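Local coordinates for DltD domain-containing protein (Beauveria bassiana, PDB 7D78) that probably acts as a thioesterase that closes a polyketide chain into a medium-ring lactone, using an alpha/beta hydrolase fold, at residues C157-F162 / K294-V299; G212-G217 / L266-P271; N99-L104 / M133-T138. All coordinates share one frame; numbering follows the deposited sequence.

Contact 1. Residues C157-F162 / K294-V299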
loop_
_atom_site.group_PDB
_atom_site.type_symbol
_atom_site.label_atom_id
_atom_site.label_comp_id
_atom_site.label_asym_id
_atom_site.label_seq_id
_atom_site.Cartn_x
_atom_site.Cartn_y
_atom_site.Cartn_z
ATOM N N CYS A 157 -17.607 3.637 -13.362
ATOM C CA CYS A 157 -18.066 2.788 -12.263
ATOM C C CYS A 157 -16.934 2.404 -11.297
ATOM O O CYS A 157 -16.710 1.216 -11.044
ATOM C CB CYS A 157 -18.777 1.544 -12.792
ATOM S SG CYS A 157 -17.782 0.438 -13.859
ATOM N N PRO A 158 -16.217 3.382 -10.744
ATOM C CA PRO A 158 -15.121 3.040 -9.824
ATOM C C PRO A 158 -15.626 2.264 -8.614
ATOM O O PRO A 158 -16.705 2.534 -8.086
ATOM C CB PRO A 158 -14.562 4.408 -9.414
ATOM C CG PRO A 158 -15.695 5.361 -9.623
ATOM C CD PRO A 158 -16.423 4.839 -10.833
ATOM N N ILE A 159 -14.828 1.280 -8.180
ATOM C CA ILE A 159 -15.090 0.513 -6.969
ATOM C C ILE A 159 -14.212 1.071 -5.853
ATOM O O ILE A 159 -12.988 1.165 -6.003
ATOM C CB ILE A 159 -14.811 -0.986 -7.163
ATOM C CG1 ILE A 159 -15.806 -1.628 -8.129
ATOM C CG2 ILE A 159 -15.010 -1.693 -5.838
ATOM C CD1 ILE A 159 -15.491 -3.117 -8.404
ATOM N N LEU A 160 -14.827 1.410 -4.715
ATOM C CA LEU A 160 -14.133 2.143 -3.669
ATOM C C LEU A 160 -14.080 1.439 -2.322
ATOM O O LEU A 160 -13.469 1.976 -1.385
ATOM C CB LEU A 160 -14.772 3.527 -3.496
ATOM C CG LEU A 160 -14.751 4.388 -4.758
ATOM C CD1 LEU A 160 -15.756 5.531 -4.622
ATOM C CD2 LEU A 160 -13.350 4.933 -4.995
ATOM N N SER A 161 -14.688 0.265 -2.187
ATOM C CA SER A 161 -14.599 -0.523 -0.965
ATOM C C SER A 161 -14.659 -1.995 -1.357
ATOM O O SER A 161 -15.102 -2.338 -2.459
ATOM C CB SER A 161 -15.722 -0.181 0.025
ATOM O OG SER A 161 -16.989 -0.431 -0.562
ATOM N N PHE A 162 -14.209 -2.864 -0.444
ATOM C CA PHE A 162 -13.984 -4.263 -0.810
ATOM C C PHE A 162 -14.395 -5.269 0.259
ATOM O O PHE A 162 -14.908 -6.341 -0.075
ATOM C CB PHE A 162 -12.510 -4.447 -1.183
ATOM C CG PHE A 162 -12.089 -3.550 -2.306
ATOM C CD1 PHE A 162 -12.358 -3.908 -3.625
ATOM C CD2 PHE A 162 -11.531 -2.308 -2.045
ATOM C CE1 PHE A 162 -12.028 -3.067 -4.675
ATOM C CE2 PHE A 162 -11.193 -1.457 -3.084
ATOM C CZ PHE A 162 -11.437 -1.841 -4.402
ATOM N N LYS A 294 -28.435 1.226 -16.206
ATOM C CA LYS A 294 -27.248 0.421 -16.468
ATOM C C LYS A 294 -26.688 -0.174 -15.181
ATOM O O LYS A 294 -26.906 0.348 -14.084
ATOM C CB LYS A 294 -26.171 1.252 -17.168
ATOM C CG LYS A 294 -26.569 1.680 -18.565
ATOM C CD LYS A 294 -27.160 0.507 -19.334
ATOM C CE LYS A 294 -27.642 0.941 -20.711
ATOM N NZ LYS A 294 -26.516 1.299 -21.608
ATOM N N GLY A 295 -25.971 -1.291 -15.335
ATOM C CA GLY A 295 -25.243 -1.914 -14.259
ATOM C C GLY A 295 -23.742 -1.724 -14.394
ATOM O O GLY A 295 -23.249 -1.025 -15.279
ATOM N N HIS A 296 -23.012 -2.377 -13.482
ATOM C CA HIS A 296 -21.556 -2.235 -13.433
ATOM C C HIS A 296 -20.895 -2.665 -14.740
ATOM O O HIS A 296 -19.913 -2.050 -15.176
ATOM C CB HIS A 296 -21.006 -3.043 -12.253
ATOM C CG HIS A 296 -19.605 -2.686 -11.861
ATOM N ND1 HIS A 296 -19.297 -1.532 -11.173
ATOM C CD2 HIS A 296 -18.435 -3.348 -12.025
ATOM C CE1 HIS A 296 -17.996 -1.490 -10.947
ATOM N NE2 HIS A 296 -17.448 -2.576 -11.458
ATOM N N LEU A 297 -21.411 -3.723 -15.383
ATOM C CA LEU A 297 -20.794 -4.241 -16.605
ATOM C C LEU A 297 -21.432 -3.727 -17.885
ATOM O O LEU A 297 -20.817 -3.844 -18.948
ATOM C CB LEU A 297 -20.844 -5.776 -16.659
ATOM C CG LEU A 297 -20.124 -6.619 -15.606
ATOM C CD1 LEU A 297 -18.768 -6.050 -15.251
ATOM C CD2 LEU A 297 -20.995 -6.768 -14.379
ATOM N N THR A 298 -22.649 -3.191 -17.821
ATOM C CA THR A 298 -23.360 -2.716 -19.000
ATOM C C THR A 298 -23.326 -1.203 -19.126
ATOM O O THR A 298 -23.985 -0.646 -20.011
ATOM C CB THR A 298 -24.816 -3.200 -18.972
ATOM O OG1 THR A 298 -25.467 -2.702 -17.794
ATOM C CG2 THR A 298 -24.878 -4.729 -18.977
ATOM N N VAL A 299 -22.581 -0.524 -18.254
ATOM C CA VAL A 299 -22.587 0.935 -18.249
ATOM C C VAL A 299 -22.110 1.494 -19.585
ATOM O O VAL A 299 -22.528 2.585 -19.991
ATOM C CB VAL A 299 -21.739 1.445 -17.068
ATOM C CG1 VAL A 299 -20.310 0.905 -17.167
ATOM C CG2 VAL A 299 -21.771 2.963 -16.988
#
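The imidazole of H296 carries C157 SG over one face, 3.7 Å from the ring centroid and displaced toward the rim. The sulfur sits 21° off the ring normal, so this is a sulfur-aromatic contact. I159 reaches the same ring obliquely, and the two side chains cross at about a right angle. I159 CG1 lies 3.6 Å from H296 CE1. I159 CD1 is 3.7 Å from H296 NE2. The ring also meets main chain, with H296 CE1 3.0 Å from C157 O.

C157 SG stands between its own N and carbonyl carbon (chi1 60°), which leaves it above the ring and 4.2 Å from V299 CG1. C157 SG also comes within 3.5 Å of H296 O. H296 CG turns anti to the backbone N (chi1 -164°), and this sends the ring out toward I159. Both ring nitrogens are bonded, ND1 to D267 OD2 and NE2 to S134 OG. The three residues fit a Ser-His-Asp triad, so C157 and I159 probably help to fix the histidine ring between its two partners. The approach of H296 CE1 to C157 O is consistent with a weak C-H...O contact, as is often seen for the histidine of such triads. The turn that carries H296 is tied by a hydrogen bond from G295 N to T298 OG1, 2.9 Å long and nearly straight.

Segment 157-162 leaves strand 150-156 and segment 294-299 follows strand 286-291. Strand 259-264 lies between those two in the sheet. C157 is hydrogen-bonded to V262 through the backbone and its side chain rests on P264; V299 touches V262 and P264. P158 packs on Q275 of helix 272-281 and on T138 of helix 135-146.

Contact 2. Residues G212-G217 / L266-P271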
loop_
_atom_site.group_PDB
_atom_site.type_symbol
_atom_site.label_atom_id
_atom_site.label_comp_id
_atom_site.label_asym_id
_atom_site.label_seq_id
_atom_site.Cartn_x
_atom_site.Cartn_y
_atom_site.Cartn_z
ATOM N N GLY A 212 -22.646 -10.136 -7.505
ATOM C CA GLY A 212 -21.662 -11.203 -7.492
ATOM C C GLY A 212 -21.995 -12.305 -8.476
ATOM O O GLY A 212 -21.108 -12.847 -9.137
ATOM N N ILE A 213 -23.280 -12.655 -8.583
ATOM C CA ILE A 213 -23.683 -13.680 -9.544
ATOM C C ILE A 213 -23.441 -13.196 -10.964
ATOM O O ILE A 213 -22.980 -13.954 -11.826
ATOM C CB ILE A 213 -25.156 -14.080 -9.327
ATOM C CG1 ILE A 213 -25.327 -14.750 -7.965
ATOM C CG2 ILE A 213 -25.617 -15.015 -10.434
ATOM C CD1 ILE A 213 -26.702 -14.560 -7.351
ATOM N N GLU A 214 -23.734 -11.922 -11.233
ATOM C CA GLU A 214 -23.474 -11.390 -12.564
ATOM C C GLU A 214 -21.979 -11.367 -12.866
ATOM O O GLU A 214 -21.566 -11.626 -14.003
ATOM C CB GLU A 214 -24.078 -9.995 -12.695
ATOM C CG GLU A 214 -23.901 -9.393 -14.064
ATOM C CD GLU A 214 -24.438 -7.979 -14.144
ATOM O OE1 GLU A 214 -25.011 -7.496 -13.135
ATOM O OE2 GLU A 214 -24.286 -7.361 -15.219
ATOM N N ALA A 215 -21.150 -11.058 -11.863
ATOM C CA ALA A 215 -19.704 -11.084 -12.079
ATOM C C ALA A 215 -19.224 -12.506 -12.340
ATOM O O ALA A 215 -18.404 -12.739 -13.236
ATOM C CB ALA A 215 -18.981 -10.483 -10.868
ATOM N N TYR A 216 -19.727 -13.462 -11.558
ATOM C CA TYR A 216 -19.440 -14.869 -11.806
ATOM C C TYR A 216 -19.724 -15.244 -13.262
ATOM O O TYR A 216 -18.866 -15.811 -13.949
ATOM C CB TYR A 216 -20.262 -15.734 -10.849
ATOM C CG TYR A 216 -20.320 -17.189 -11.257
ATOM C CD1 TYR A 216 -19.193 -18.005 -11.151
ATOM C CD2 TYR A 216 -21.493 -17.746 -11.757
ATOM C CE1 TYR A 216 -19.233 -19.330 -11.527
ATOM C CE2 TYR A 216 -21.543 -19.077 -12.134
ATOM C CZ TYR A 216 -20.410 -19.860 -12.017
ATOM O OH TYR A 216 -20.447 -21.183 -12.387
ATOM N N GLY A 217 -20.925 -14.921 -13.754
ATOM C CA GLY A 217 -21.255 -15.256 -15.132
ATOM C C GLY A 217 -20.366 -14.546 -16.133
ATOM O O GLY A 217 -19.930 -15.136 -17.123
ATOM N N LEU A 266 -27.963 1.501 -11.766
ATOM C CA LEU A 266 -28.283 0.224 -11.139
ATOM C C LEU A 266 -27.029 -0.610 -10.883
ATOM O O LEU A 266 -27.015 -1.826 -11.082
ATOM C CB LEU A 266 -29.284 -0.551 -11.994
ATOM C CG LEU A 266 -30.528 0.270 -12.348
ATOM C CD1 LEU A 266 -31.473 -0.518 -13.243
ATOM C CD2 LEU A 266 -31.225 0.701 -11.075
ATOM N N ASP A 267 -25.961 0.035 -10.429
ATOM C CA ASP A 267 -24.721 -0.680 -10.147
ATOM C C ASP A 267 -24.912 -1.571 -8.925
ATOM O O ASP A 267 -25.016 -1.073 -7.802
ATOM C CB ASP A 267 -23.589 0.319 -9.925
ATOM C CG ASP A 267 -22.218 -0.319 -10.060
ATOM O OD1 ASP A 267 -22.083 -1.499 -9.674
ATOM O OD2 ASP A 267 -21.281 0.360 -10.539
ATOM N N THR A 268 -24.941 -2.888 -9.131
ATOM C CA THR A 268 -25.048 -3.848 -8.039
ATOM C C THR A 268 -23.695 -4.328 -7.525
ATOM O O THR A 268 -23.666 -5.179 -6.629
ATOM C CB THR A 268 -25.851 -5.074 -8.478
ATOM O OG1 THR A 268 -25.273 -5.594 -9.686
ATOM C CG2 THR A 268 -27.313 -4.707 -8.714
ATOM N N MET A 269 -22.584 -3.849 -8.092
ATOM C CA MET A 269 -21.247 -4.217 -7.628
ATOM C C MET A 269 -20.506 -3.106 -6.907
ATOM O O MET A 269 -19.733 -3.392 -5.989
ATOM C CB MET A 269 -20.355 -4.716 -8.779
ATOM C CG MET A 269 -20.582 -6.176 -9.218
ATOM S SD MET A 269 -20.201 -6.479 -10.953
ATOM C CE MET A 269 -18.485 -6.937 -10.989
ATOM N N SER A 270 -20.675 -1.861 -7.328
ATOM C CA SER A 270 -20.124 -0.711 -6.618
ATOM C C SER A 270 -21.279 0.220 -6.291
ATOM O O SER A 270 -21.871 0.810 -7.215
ATOM C CB SER A 270 -19.070 -0.003 -7.468
ATOM O OG SER A 270 -18.638 1.202 -6.857
ATOM N N PRO A 271 -21.654 0.368 -5.024
ATOM C CA PRO A 271 -22.829 1.193 -4.677
ATOM C C PRO A 271 -22.746 2.576 -5.296
ATOM O O PRO A 271 -21.766 3.310 -5.075
ATOM C CB PRO A 271 -22.759 1.259 -3.148
ATOM C CG PRO A 271 -22.109 -0.045 -2.770
ATOM C CD PRO A 271 -21.095 -0.328 -3.853
#
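M269 lays its terminal methyl against the methyl of A215, with M269 CE 3.6 Å from A215 CB. The sulfur is a little farther off, M269 SD lying 4.2 Å from A215 CB. The chain gets there by a bend near its end (chi3 90°), which turns CE in toward the helix. This is an apolar contact between one flexible thioether and one small, buried methyl. E214 and T268 meet nearby, their side chains crossing at about a right angle. E214 runs out fully extended from the helix. Its OE1 stops 3.9 Å from T268 OG1, too far for a hydrogen bond. This part of the contact is loose and lies toward solvent.

Segment 266-271 is the loop after strand 259-264, where an alpha/beta hydrolase commonly holds its triad acid. D267 probably fills that role here. Its OD1 accepts two backbone N-H groups, forming an Asx turn. S270 N donates at 2.8 Å and almost straight (177°), from well above the carboxylate plane. M269 N donates at 2.9 Å with a more bent angle (147°), meeting D267 OD1 nearly head-on to its C-O bond. Together these bonds probably limit the rotation of the carboxylate. They leave D267 OD2 to H296 ND1, with Q275 NE2 as a second donor. The same turn brings out M269, so the loop that orients the acid also supplies the side chain that touches helix 210-220.

That helix belongs to the long insertion between strands 150-156 and 259-264, the place where many members of this fold carry a lid. F194 touches A215. L297 packs against both E214 and M269.

Contact 3. Residues N99-L104 / M133-T138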
loop_
_atom_site.group_PDB
_atom_site.type_symbol
_atom_site.label_atom_id
_atom_site.label_comp_id
_atom_site.label_asym_id
_atom_site.label_seq_id
_atom_site.Cartn_x
_atom_site.Cartn_y
_atom_site.Cartn_z
ATOM N N ASN A 99 -1.757 -13.108 -11.501
ATOM C CA ASN A 99 -3.063 -12.624 -11.044
ATOM C C ASN A 99 -3.057 -12.286 -9.560
ATOM O O ASN A 99 -4.012 -12.572 -8.832
ATOM C CB ASN A 99 -4.165 -13.634 -11.367
ATOM C CG ASN A 99 -4.125 -14.057 -12.812
ATOM O OD1 ASN A 99 -3.446 -15.026 -13.164
ATOM N ND2 ASN A 99 -4.811 -13.299 -13.676
ATOM N N LEU A 100 -1.973 -11.658 -9.113
ATOM C CA LEU A 100 -1.910 -11.041 -7.792
ATOM C C LEU A 100 -2.191 -9.557 -8.009
ATOM O O LEU A 100 -1.329 -8.816 -8.483
ATOM C CB LEU A 100 -0.557 -11.291 -7.132
ATOM C CG LEU A 100 -0.236 -10.563 -5.807
ATOM C CD1 LEU A 100 -1.449 -10.376 -4.934
ATOM C CD2 LEU A 100 0.831 -11.319 -5.025
ATOM N N ILE A 101 -3.387 -9.113 -7.657
ATOM C CA ILE A 101 -3.826 -7.766 -8.010
ATOM C C ILE A 101 -3.488 -6.822 -6.860
ATOM O O ILE A 101 -4.145 -6.833 -5.816
ATOM C CB ILE A 101 -5.316 -7.742 -8.356
ATOM C CG1 ILE A 101 -5.534 -8.456 -9.692
ATOM C CG2 ILE A 101 -5.827 -6.315 -8.438
ATOM C CD1 ILE A 101 -6.916 -8.985 -9.874
ATOM N N ASP A 102 -2.445 -6.012 -7.055
ATOM C CA ASP A 102 -1.976 -5.039 -6.075
ATOM C C ASP A 102 -2.311 -3.678 -6.660
ATOM O O ASP A 102 -1.595 -3.194 -7.552
ATOM C CB ASP A 102 -0.472 -5.179 -5.821
ATOM C CG ASP A 102 0.034 -4.257 -4.731
ATOM O OD1 ASP A 102 -0.704 -3.348 -4.307
ATOM O OD2 ASP A 102 1.186 -4.457 -4.285
ATOM N N PRO A 103 -3.393 -3.036 -6.217
ATOM C CA PRO A 103 -3.803 -1.777 -6.858
ATOM C C PRO A 103 -2.755 -0.695 -6.737
ATOM O O PRO A 103 -2.609 0.117 -7.659
ATOM C CB PRO A 103 -5.090 -1.407 -6.110
ATOM C CG PRO A 103 -4.926 -2.090 -4.760
ATOM C CD PRO A 103 -4.243 -3.385 -5.069
ATOM N N LEU A 104 -2.002 -0.665 -5.631
ATOM C CA LEU A 104 -0.967 0.359 -5.497
ATOM C C LEU A 104 0.206 0.100 -6.440
ATOM O O LEU A 104 0.823 1.050 -6.929
ATOM C CB LEU A 104 -0.489 0.440 -4.039
ATOM C CG LEU A 104 -1.554 0.901 -3.028
ATOM C CD1 LEU A 104 -0.980 0.912 -1.615
ATOM C CD2 LEU A 104 -2.108 2.280 -3.386
ATOM N N MET A 133 -11.876 1.651 -15.926
ATOM C CA MET A 133 -13.187 1.072 -15.681
ATOM C C MET A 133 -13.165 0.227 -14.417
ATOM O O MET A 133 -12.252 -0.582 -14.222
ATOM C CB MET A 133 -13.650 0.210 -16.852
ATOM C CG MET A 133 -15.025 -0.405 -16.607
ATOM S SD MET A 133 -15.827 -0.734 -18.168
ATOM C CE MET A 133 -17.329 -1.550 -17.611
ATOM N N SER A 134 -14.179 0.409 -13.571
ATOM C CA SER A 134 -14.387 -0.434 -12.391
ATOM C C SER A 134 -13.174 -0.245 -11.484
ATOM O O SER A 134 -12.777 0.911 -11.253
ATOM C CB SER A 134 -14.660 -1.866 -12.845
ATOM O OG SER A 134 -14.916 -2.715 -11.738
ATOM N N PHE A 135 -12.582 -1.317 -10.953
ATOM C CA PHE A 135 -11.316 -1.308 -10.223
ATOM C C PHE A 135 -10.253 -0.442 -10.910
ATOM O O PHE A 135 -9.504 0.284 -10.240
ATOM C CB PHE A 135 -10.840 -2.765 -10.083
ATOM C CG PHE A 135 -9.773 -2.984 -9.053
ATOM C CD1 PHE A 135 -10.112 -3.212 -7.731
ATOM C CD2 PHE A 135 -8.432 -3.046 -9.421
ATOM C CE1 PHE A 135 -9.130 -3.446 -6.774
ATOM C CE2 PHE A 135 -7.441 -3.272 -8.466
ATOM C CZ PHE A 135 -7.792 -3.470 -7.142
ATOM N N GLY A 136 -10.189 -0.500 -12.246
ATOM C CA GLY A 136 -9.192 0.272 -12.972
ATOM C C GLY A 136 -9.409 1.776 -12.919
ATOM O O GLY A 136 -8.451 2.549 -13.039
ATOM N N GLY A 137 -10.660 2.218 -12.781
ATOM C CA GLY A 137 -10.896 3.641 -12.579
ATOM C C GLY A 137 -10.331 4.130 -11.260
ATOM O O GLY A 137 -9.758 5.224 -11.181
ATOM N N THR A 138 -10.469 3.316 -10.209
ATOM C CA THR A 138 -9.931 3.688 -8.905
ATOM C C THR A 138 -8.406 3.676 -8.926
ATOM O O THR A 138 -7.764 4.575 -8.372
ATOM C CB THR A 138 -10.486 2.737 -7.841
ATOM O OG1 THR A 138 -11.909 2.644 -7.994
ATOM C CG2 THR A 138 -10.167 3.223 -6.428
#
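P103 and F135 have the nearest CA atoms of the two segments, 8.2 Å apart, and each begins a helix. The phenyl ring of F135 bridges the distance. With F135 CG anti to the backbone N (chi1 -164°), the ring points at the other segment and touches it through CE2 and CZ. P103 CB is 3.6 Å from F135 CZ, the proline ring crossing the phenyl side chain at a slant. I101 CG2 approaches F135 CE2 obliquely, and these two side chains run past each other in opposite directions. I101 was modelled in two conformers, so the detail of that second touch is doubtful. With an alanine in place of F135, P103 would probably lose its partner across the contact, and a gap would open between P103 and the start of helix 135-146.

S134, just before F135, has strained backbone angles (phi 63°, psi -134°). With G132 and G136 it fits the nucleophile elbow of alpha/beta hydrolases, a tight turn from strand 127-133 into helix 135-146. S134 OG is hydrogen-bonded to H296 NE2 and to a glycerol probably from the crystallisation liquor. A side chain on G136 would be crowded by M133 O. The first helical turn is held by G136 N to M133 O and by G137 N to S134 O, both 2.9 Å. In the other segment, D102 caps helix 103-118 through a weak bond from L104 N to D102 OD1, 3.3 Å.

More aromatics surround F135: F60 meets it edge-to-face and W245 also touches its ring. L104 packs on W244 of the second subunit. The contact between the segments is wholly apolar and buried. It rests on apolar shape matching alone and helps to bury the ring of F135, the residue next to the probable nucleophile.

How the contacts relate
Each contact supplies one member of the probable triad: S134 from contact 3, H296 from contact 1 and D267 from contact 2. Contact 1 is the middle piece, its centre about 8 Å from contact 2's and about 13 Å from contact 3's. H296 NE2 reaches S134 OG at 2.6 Å, and I159 O meets T138 OG1 at 2.7 Å. Toward contact 2, P158 O is 2.7 Å from S270 OG and K294 O is 2.8 Å from L266 N. Contacts 2 and 3 do not touch; their nearest atoms are about 6 Å apart. Bound glycerol, probably from the crystallisation liquor, comes within about 4 Å of the side chains of H296, M269 and F135 and may mark a pocket.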